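DUF1904 domain-containing protein (Vibrio cholerae O1 biovar eltor str. N16961, PDB 1U9D) is of unknown function but belongs to the DUF1904 family, grouped in one clan with macrophage migration inhibitory factor. Local coordinates at residues A[79-82]-A[83-87]. Residues are numbered along the deposited sequence; the frame is centred on the assembly and turned at random.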
ATOM      1  N   GLN A  79       5.252  -7.123 -10.950  1.00 24.86           N
ATOM      2  CA  GLN A  79       4.531  -7.933 -11.928  1.00 24.34           C
ATOM      3  C   GLN A  79       3.176  -8.433 -11.473  1.00 23.78           C
ATOM      4  O   GLN A  79       2.225  -8.416 -12.236  1.00 21.86           O
ATOM      5  CB  GLN A  79       5.352  -9.162 -12.328  1.00 24.52           C
ATOM      6  CG  GLN A  79       4.750  -9.931 -13.508  1.00 23.63           C
ATOM      7  CD  GLN A  79       4.914  -9.200 -14.837  1.00 23.98           C
ATOM      8  OE1 GLN A  79       5.964  -8.611 -15.107  1.00 25.96           O
ATOM      9  NE2 GLN A  79       3.876  -9.211 -15.644  1.00 23.80           N
ATOM     10  N   GLN A  80       3.092  -8.934 -10.242  1.00 24.42           N
ATOM     11  CA  GLN A  80       1.846  -9.504  -9.764  1.00 25.56           C
ATOM     12  C   GLN A  80       0.736  -8.453  -9.674  1.00 24.25           C
ATOM     13  O   GLN A  80      -0.398  -8.733 -10.003  1.00 23.74           O
ATOM     14  CB  GLN A  80       2.029 -10.163  -8.391  1.00 27.35           C
ATOM     15  CG  GLN A  80       0.785 -10.898  -7.953  1.00 32.26           C
ATOM     16  CD  GLN A  80       0.261 -11.795  -9.051  1.00 38.50           C
ATOM     17  OE1 GLN A  80       1.027 -12.593  -9.608  1.00 43.60           O
ATOM     18  NE2 GLN A  80      -1.036 -11.660  -9.390  1.00 42.64           N
ATOM     19  N   THR A  81       1.070  -7.249  -9.235  1.00 22.97           N
ATOM     20  CA  THR A  81       0.088  -6.167  -9.181  1.00 22.90           C
ATOM     21  C   THR A  81      -0.342  -5.727 -10.573  1.00 21.36           C
ATOM     22  O   THR A  81      -1.531  -5.530 -10.844  1.00 18.99           O
ATOM     23  CB  THR A  81       0.669  -5.024  -8.386  1.00 23.82           C
ATOM     24  OG1 THR A  81       0.992  -5.513  -7.076  1.00 28.10           O
ATOM     25  CG2 THR A  81      -0.356  -3.911  -8.136  1.00 25.78           C
ATOM     26  N   GLN A  82       0.640  -5.575 -11.444  1.00 20.26           N
ATOM     27  CA  GLN A  82       0.410  -5.238 -12.839  1.00 20.07           C
ATOM     28  C   GLN A  82      -0.551  -6.245 -13.463  1.00 19.61           C
ATOM     29  O   GLN A  82      -1.489  -5.894 -14.143  1.00 18.86           O
ATOM     30  CB  GLN A  82       1.769  -5.206 -13.568  1.00 20.26           C
ATOM     31  CG  GLN A  82       1.713  -4.901 -15.053  1.00 19.90           C
ATOM     32  CD  GLN A  82       3.097  -4.892 -15.674  1.00 19.42           C
ATOM     33  OE1 GLN A  82       3.841  -3.909 -15.540  1.00 20.89           O
ATOM     34  NE2 GLN A  82       3.463  -5.988 -16.330  1.00 16.38           N
ATOM     35  N   ASP A  83      -0.328  -7.523 -13.203  1.00 19.60           N
ATOM     36  CA  ASP A  83      -1.220  -8.554 -13.714  1.00 20.84           C
ATOM     37  C   ASP A  83      -2.662  -8.392 -13.236  1.00 20.95           C
ATOM     38  O   ASP A  83      -3.595  -8.635 -13.995  1.00 21.27           O
ATOM     39  CB  ASP A  83      -0.779  -9.956 -13.263  1.00 20.65           C
ATOM     40  CG  ASP A  83       0.566 -10.392 -13.805  1.00 24.36           C
ATOM     41  OD1 ASP A  83       1.156  -9.812 -14.753  1.00 27.09           O
ATOM     42  OD2 ASP A  83       1.137 -11.391 -13.292  1.00 30.74           O
ATOM     43  N   GLN A  84      -2.848  -8.034 -11.963  1.00 21.72           N
ATOM     44  CA  GLN A  84      -4.190  -7.820 -11.415  1.00 22.19           C
ATOM     45  C   GLN A  84      -4.894  -6.637 -12.048  1.00 20.79           C
ATOM     46  O   GLN A  84      -6.098  -6.671 -12.319  1.00 20.53           O
ATOM     47  CB  GLN A  84      -4.113  -7.635  -9.897  1.00 23.14           C
ATOM     48  CG  GLN A  84      -4.131  -8.954  -9.137  1.00 30.00           C
ATOM     49  CD  GLN A  84      -5.523  -9.275  -8.651  1.00 35.93           C
ATOM     50  OE1 GLN A  84      -6.003  -8.678  -7.668  1.00 39.89           O
ATOM     51  NE2 GLN A  84      -6.205 -10.166  -9.363  1.00 38.18           N
ATOM     52  N   ILE A  85      -4.133  -5.578 -12.303  1.00 19.71           N
ATOM     53  CA  ILE A  85      -4.696  -4.395 -12.929  1.00 18.71           C
ATOM     54  C   ILE A  85      -5.173  -4.705 -14.311  1.00 17.70           C
ATOM     55  O   ILE A  85      -6.238  -4.254 -14.717  1.00 18.24           O
ATOM     56  CB  ILE A  85      -3.689  -3.238 -12.970  1.00 18.95           C
ATOM     57  CG1 ILE A  85      -3.344  -2.774 -11.572  1.00 19.49           C
ATOM     58  CG2 ILE A  85      -4.267  -2.071 -13.785  1.00 19.64           C
ATOM     59  CD1 ILE A  85      -2.070  -1.983 -11.516  1.00 23.62           C
ATOM     60  N   ALA A  86      -4.352  -5.424 -15.064  1.00 18.08           N
ATOM     61  CA  ALA A  86      -4.715  -5.840 -16.388  1.00 18.85           C
ATOM     62  C   ALA A  86      -6.004  -6.644 -16.328  1.00 20.01           C
ATOM     63  O   ALA A  86      -6.878  -6.486 -17.163  1.00 19.47           O
ATOM     64  CB  ALA A  86      -3.604  -6.665 -16.998  1.00 18.51           C
ATOM     65  N   GLN A  87      -6.123  -7.510 -15.341  1.00 22.12           N
ATOM     66  CA  GLN A  87      -7.340  -8.324 -15.227  1.00 23.83           C
ATOM     67  C   GLN A  87      -8.595  -7.490 -14.910  1.00 23.55           C
ATOM     68  O   GLN A  87      -9.644  -7.725 -15.508  1.00 23.69           O
ATOM     69  CB  GLN A  87      -7.146  -9.468 -14.241  1.00 25.39           C
ATOM     70  CG  GLN A  87      -8.147 -10.635 -14.391  1.00 30.24           C
ATOM     71  CD  GLN A  87      -8.066 -11.322 -15.761  1.00 35.83           C
ATOM     72  OE1 GLN A  87      -7.113 -12.063 -16.031  1.00 39.69           O
ATOM     73  NE2 GLN A  87      -9.054 -11.055 -16.632  1.00 38.58           N
TER
HETATM   74  O   HOH W   1      -0.086 -13.151 -11.743  1.00 41.39           O
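Gln79 and Asp83, one turn apart at the start of helix 79-97, are joined twice. Through the backbone, Asp83 N donates to Gln79 O (2.9 Å); through the side chains, Gln79 NE2 donates to Asp83 OD1 (2.9 Å). The amide reaches the carboxylate because CG of Gln79 lies anti to the backbone N (chi1 -171°) and the chain then bends at chi2, folding CD and NE2 forward along the helix. NE2 meets OD1 on its syn side, 21° out of the carboxylate plane, with the two flat groups turned obliquely against each other. CG of Asp83 lies beside its own backbone N, which turns the carboxylate back toward Gln79 O; two acceptors come close there, OD1 lying 3.1 Å from Gln79 O. The other oxygen serves Gln80: a single water donates to Asp83 OD2 (2.6 Å) and to Gln80 OE1 (2.5 Å), both short contacts, bridging groups whose planes stand nearly perpendicular. Asp83 is thus gripped by an amide at one oxygen and a water at the other, which probably helps to hold the rotation of its carboxylate. Further round the helix, Ile85 N and Ala86 N donate to Thr81 O and Gln82 O. Ile85 sets CG1 beside its own backbone N, 3.4 Å from Thr81 O, and carries its side chain onto Leu40 and Leu44 of helix 26-44, Trp74 and Phe107. A polar i to i+4 Gln-Asp pair on the surface and an apolar residue turned inward make this the first turns of an amphipathic helix, the crossover of the beta-alpha-beta unit formed with strands 69-74 and 104-109.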